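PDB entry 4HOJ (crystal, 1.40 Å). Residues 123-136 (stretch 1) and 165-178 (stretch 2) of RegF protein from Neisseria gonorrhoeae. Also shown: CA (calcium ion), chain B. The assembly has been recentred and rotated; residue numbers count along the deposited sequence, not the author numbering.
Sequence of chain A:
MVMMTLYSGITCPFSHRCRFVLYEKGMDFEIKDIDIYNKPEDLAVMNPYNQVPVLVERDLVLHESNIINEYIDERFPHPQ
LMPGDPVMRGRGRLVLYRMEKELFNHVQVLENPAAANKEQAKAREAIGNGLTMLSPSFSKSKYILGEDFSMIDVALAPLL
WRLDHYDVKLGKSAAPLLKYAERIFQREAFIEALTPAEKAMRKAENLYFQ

Stretch 1 123-136: AREAIGNGLTMLSP
Stretch 2 165-178: HYDVKLGKSAAPLL

How do the two stretches run against each other? Stretch 1 is already helical at Ala-123, its helix having begun earlier in the chain, with phi/psi near -65/-40, and stretch 2 follows it in the same direction as an extended segment, Val-168 to Gly-171 (psi 125 to 156°), then a 3-10 turn at Lys-172 and Ser-173 and a helix from Ala-175. CA atoms pair at Gly-128 and Leu-170 (5.1 Å), Thr-132 and Ala-174 (5.3 Å), and Ser-135 and Leu-177 (4.9 Å).

What satisfies the polar groups across the contact? Arg-124 (chi1 to chi3 t, t, m) donates from NE to Tyr-166 O at 2.8 Å, with the carbonyl at the guanidinium edge. Thr-132 (chi1 m) serves both sides: its OG1 donates to Gly-128 O (2.7 Å), within its own helix, and accepts from Gly-171 N (3.2 Å, 165°). Ser-135 (chi1 t) accepts at OG from Leu-177 N (3.2 Å), an amide in the first turn of the second helix.

Which polar atoms also meet water or metal? Water 1 donates to Arg-124 O (2.9 Å) and accepts from Lys-169 N (3.2 Å), joining the backbones. Water 2 donates to Thr-132 O (2.9 Å) and lies 2.6 Å from Ser-173 OG (chi1 p), to which it is hydrogen-bonded. Asp-167 (phi/psi 58/36, chi1 m) binds calcium through OD1 at 2.4 Å.

Where do apolar groups meet, and why does glycine fit? Ile-127 CG2 lies 4.0 Å from Val-168 CG2, while Leu-131 CB packs against Leu-170 CD2 (3.8 Å) and Leu-177 CD2 (3.7 Å). Ile-127, Leu-131 and Leu-170 are m, t; Val-168 is t; Leu-177 is t, p. Gly-128 CA sits 3.6 Å from Val-168 CG1, and an ideal CB on Gly-128 would clash with Lys-169 O at 2.7 Å.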

# COMPACT_ATOMS: atom_id res chain seq x y z
N ALA A 123 -10.35 17.06 -9.62
CA ALA A 123 -9.75 15.74 -9.85
C ALA A 123 -9.28 15.54 -11.28
O ALA A 123 -8.20 15.00 -11.51
CB ALA A 123 -10.70 14.60 -9.43
N ARG A 124 -10.12 15.93 -12.24
CA ARG A 124 -9.80 15.81 -13.65
C ARG A 124 -8.56 16.65 -13.97
O ARG A 124 -7.64 16.17 -14.66
CB ARG A 124 -11.04 16.30 -14.41
CG ARG A 124 -11.03 16.25 -15.91
CD ARG A 124 -12.43 16.63 -16.42
NE ARG A 124 -13.50 15.77 -15.88
CZ ARG A 124 -14.51 16.16 -15.10
NH1 ARG A 124 -14.65 17.43 -14.74
NH2 ARG A 124 -15.40 15.27 -14.68
N GLU A 125 -8.52 17.86 -13.43
CA GLU A 125 -7.37 18.71 -13.62
C GLU A 125 -6.11 18.09 -13.05
O GLU A 125 -5.05 18.09 -13.69
CB GLU A 125 -7.65 20.02 -12.89
CG GLU A 125 -6.55 21.05 -12.99
CD GLU A 125 -6.75 21.96 -14.19
OE1 GLU A 125 -7.42 21.51 -15.15
OE2 GLU A 125 -6.26 23.11 -14.15
N ALA A 126 -6.22 17.55 -11.84
CA ALA A 126 -5.03 16.98 -11.19
C ALA A 126 -4.50 15.76 -11.91
O ALA A 126 -3.31 15.55 -11.98
CB ALA A 126 -5.31 16.67 -9.72
N ILE A 127 -5.40 14.98 -12.49
CA ILE A 127 -4.93 13.81 -13.24
C ILE A 127 -4.20 14.25 -14.50
O ILE A 127 -3.13 13.72 -14.78
CB ILE A 127 -6.11 12.88 -13.61
CG1 ILE A 127 -6.68 12.24 -12.33
CG2 ILE A 127 -5.68 11.86 -14.69
CD1 ILE A 127 -8.02 11.50 -12.56
N GLY A 128 -4.73 15.24 -15.22
CA GLY A 128 -4.05 15.69 -16.42
C GLY A 128 -2.68 16.25 -16.08
O GLY A 128 -1.71 15.99 -16.79
N ASN A 129 -2.59 17.01 -15.01
CA ASN A 129 -1.33 17.63 -14.64
C ASN A 129 -0.31 16.56 -14.21
O ASN A 129 0.88 16.62 -14.60
CB ASN A 129 -1.56 18.63 -13.53
CG ASN A 129 -2.26 19.88 -14.03
OD1 ASN A 129 -2.10 20.28 -15.19
ND2 ASN A 129 -3.04 20.51 -13.15
N GLY A 130 -0.77 15.62 -13.40
CA GLY A 130 0.06 14.52 -12.92
C GLY A 130 0.60 13.65 -14.02
O GLY A 130 1.80 13.31 -14.03
N LEU A 131 -0.26 13.26 -14.95
CA LEU A 131 0.16 12.42 -16.06
C LEU A 131 1.11 13.19 -16.97
O LEU A 131 2.06 12.60 -17.49
CB LEU A 131 -1.05 11.92 -16.86
CG LEU A 131 -1.89 10.88 -16.09
CD1 LEU A 131 -3.15 10.48 -16.87
CD2 LEU A 131 -1.13 9.62 -15.71
N THR A 132 0.87 14.49 -17.17
CA THR A 132 1.74 15.30 -18.02
C THR A 132 3.13 15.32 -17.41
O THR A 132 4.13 15.20 -18.12
CB THR A 132 1.18 16.73 -18.24
OG1 THR A 132 -0.09 16.62 -18.90
CG2 THR A 132 2.13 17.56 -19.10
N MET A 133 3.21 15.41 -16.09
CA MET A 133 4.53 15.52 -15.50
C MET A 133 5.26 14.20 -15.52
O MET A 133 6.49 14.18 -15.62
CB MET A 133 4.46 16.10 -14.09
CG MET A 133 3.89 17.51 -14.08
SD MET A 133 3.61 18.08 -12.41
CE MET A 133 5.14 17.59 -11.64
N LEU A 134 4.50 13.11 -15.43
CA LEU A 134 5.05 11.77 -15.48
C LEU A 134 5.49 11.34 -16.87
O LEU A 134 6.31 10.46 -17.01
CB LEU A 134 4.05 10.77 -14.88
CG LEU A 134 3.92 11.01 -13.37
CD1 LEU A 134 2.76 10.23 -12.82
CD2 LEU A 134 5.23 10.67 -12.62
N SER A 135 4.97 12.00 -17.90
CA SER A 135 5.22 11.55 -19.26
C SER A 135 6.70 11.36 -19.66
O SER A 135 7.03 10.34 -20.26
CB SER A 135 4.45 12.41 -20.28
OG SER A 135 4.86 12.05 -21.60
N PRO A 136 7.60 12.30 -19.31
CA PRO A 136 9.02 12.05 -19.63
C PRO A 136 9.62 10.79 -18.99
O PRO A 136 10.36 10.07 -19.66
CB PRO A 136 9.72 13.29 -19.08
CG PRO A 136 8.69 14.36 -19.18
CD PRO A 136 7.39 13.68 -18.82
N HIS A 165 -13.01 9.18 -21.54
CA HIS A 165 -14.20 9.02 -20.70
C HIS A 165 -14.22 10.09 -19.59
O HIS A 165 -15.26 10.68 -19.33
CB HIS A 165 -14.20 7.58 -20.14
CG HIS A 165 -15.24 7.30 -19.12
ND1 HIS A 165 -16.59 7.30 -19.41
CD2 HIS A 165 -15.15 7.06 -17.78
CE1 HIS A 165 -17.28 7.04 -18.31
NE2 HIS A 165 -16.43 6.88 -17.31
N TYR A 166 -13.07 10.29 -18.94
CA TYR A 166 -12.93 11.25 -17.87
C TYR A 166 -12.75 12.70 -18.33
O TYR A 166 -12.65 13.61 -17.51
CB TYR A 166 -11.72 10.89 -17.00
CG TYR A 166 -11.86 9.62 -16.15
CD1 TYR A 166 -13.07 9.21 -15.63
CD2 TYR A 166 -10.72 8.92 -15.81
CE1 TYR A 166 -13.18 8.07 -14.80
CE2 TYR A 166 -10.82 7.78 -14.96
CZ TYR A 166 -12.00 7.38 -14.48
OH TYR A 166 -12.10 6.27 -13.67
N ASP A 167 -12.68 12.92 -19.64
CA ASP A 167 -12.45 14.25 -20.20
C ASP A 167 -11.13 14.89 -19.70
O ASP A 167 -11.03 16.10 -19.52
CB ASP A 167 -13.65 15.19 -19.94
CG ASP A 167 -14.96 14.67 -20.58
OD1 ASP A 167 -14.89 13.99 -21.61
OD2 ASP A 167 -16.07 14.96 -20.10
N VAL A 168 -10.12 14.05 -19.52
CA VAL A 168 -8.81 14.49 -19.10
C VAL A 168 -8.07 14.93 -20.34
O VAL A 168 -7.98 14.20 -21.32
CB VAL A 168 -8.03 13.37 -18.44
CG1 VAL A 168 -6.52 13.78 -18.27
CG2 VAL A 168 -8.64 13.06 -17.08
N LYS A 169 -7.54 16.15 -20.27
CA LYS A 169 -6.76 16.75 -21.33
C LYS A 169 -5.29 16.82 -20.90
O LYS A 169 -4.99 17.34 -19.81
CB LYS A 169 -7.33 18.15 -21.63
CG LYS A 169 -8.18 18.74 -20.49
CD LYS A 169 -9.03 19.95 -20.94
CE LYS A 169 -10.20 19.52 -21.84
NZ LYS A 169 -11.11 20.66 -22.17
N LEU A 170 -4.39 16.25 -21.70
CA LEU A 170 -2.95 16.30 -21.39
C LEU A 170 -2.23 17.35 -22.22
O LEU A 170 -2.67 17.66 -23.32
CB LEU A 170 -2.26 14.97 -21.68
CG LEU A 170 -2.85 13.71 -21.04
CD1 LEU A 170 -2.06 12.50 -21.42
CD2 LEU A 170 -2.92 13.85 -19.51
N GLY A 171 -1.12 17.86 -21.70
CA GLY A 171 -0.26 18.74 -22.48
C GLY A 171 0.29 18.06 -23.73
O GLY A 171 0.41 16.83 -23.80
N LYS A 172 0.65 18.86 -24.73
CA LYS A 172 1.24 18.30 -25.95
C LYS A 172 2.58 17.60 -25.67
O LYS A 172 3.02 16.72 -26.42
CB LYS A 172 1.41 19.40 -27.01
CG LYS A 172 0.08 19.89 -27.58
CD LYS A 172 -0.06 19.53 -29.06
CE LYS A 172 -1.46 19.83 -29.59
NZ LYS A 172 -2.50 18.91 -29.03
N SER A 173 3.21 17.96 -24.55
CA SER A 173 4.46 17.34 -24.13
C SER A 173 4.26 15.89 -23.71
O SER A 173 5.24 15.14 -23.57
CB SER A 173 5.05 18.13 -22.96
OG SER A 173 4.17 18.07 -21.85
N ALA A 174 3.00 15.51 -23.50
CA ALA A 174 2.68 14.16 -23.06
C ALA A 174 2.45 13.18 -24.21
O ALA A 174 1.95 12.07 -23.99
CB ALA A 174 1.49 14.17 -22.11
N ALA A 175 2.80 13.57 -25.43
CA ALA A 175 2.73 12.63 -26.54
C ALA A 175 3.40 11.27 -26.25
O ALA A 175 2.81 10.24 -26.58
CB ALA A 175 3.28 13.25 -27.84
N PRO A 176 4.58 11.27 -25.60
CA PRO A 176 5.22 9.98 -25.29
C PRO A 176 4.38 9.07 -24.40
O PRO A 176 4.34 7.86 -24.63
CB PRO A 176 6.51 10.40 -24.57
CG PRO A 176 6.87 11.67 -25.21
CD PRO A 176 5.55 12.38 -25.41
N LEU A 177 3.71 9.64 -23.40
CA LEU A 177 2.80 8.86 -22.58
C LEU A 177 1.66 8.25 -23.41
O LEU A 177 1.23 7.11 -23.20
CB LEU A 177 2.24 9.75 -21.47
CG LEU A 177 1.25 9.03 -20.55
CD1 LEU A 177 1.96 7.95 -19.77
CD2 LEU A 177 0.51 10.02 -19.65
N LEU A 178 1.14 9.01 -24.37
CA LEU A 178 0.02 8.50 -25.17
C LEU A 178 0.48 7.39 -26.13
O LEU A 178 -0.28 6.44 -26.36
CB LEU A 178 -0.64 9.64 -25.95
CG LEU A 178 -1.36 10.67 -25.05
CD1 LEU A 178 -1.96 11.76 -25.91
CD2 LEU A 178 -2.43 10.01 -24.23
CA CA B . -14.48 12.74 -23.59
O HOH W 1 -7.41 17.38 -17.31
O HOH W 2 5.43 16.24 -20.45
O HOH W 3 -16.56 11.81 -22.35
O HOH W 4 -12.65 14.25 -23.78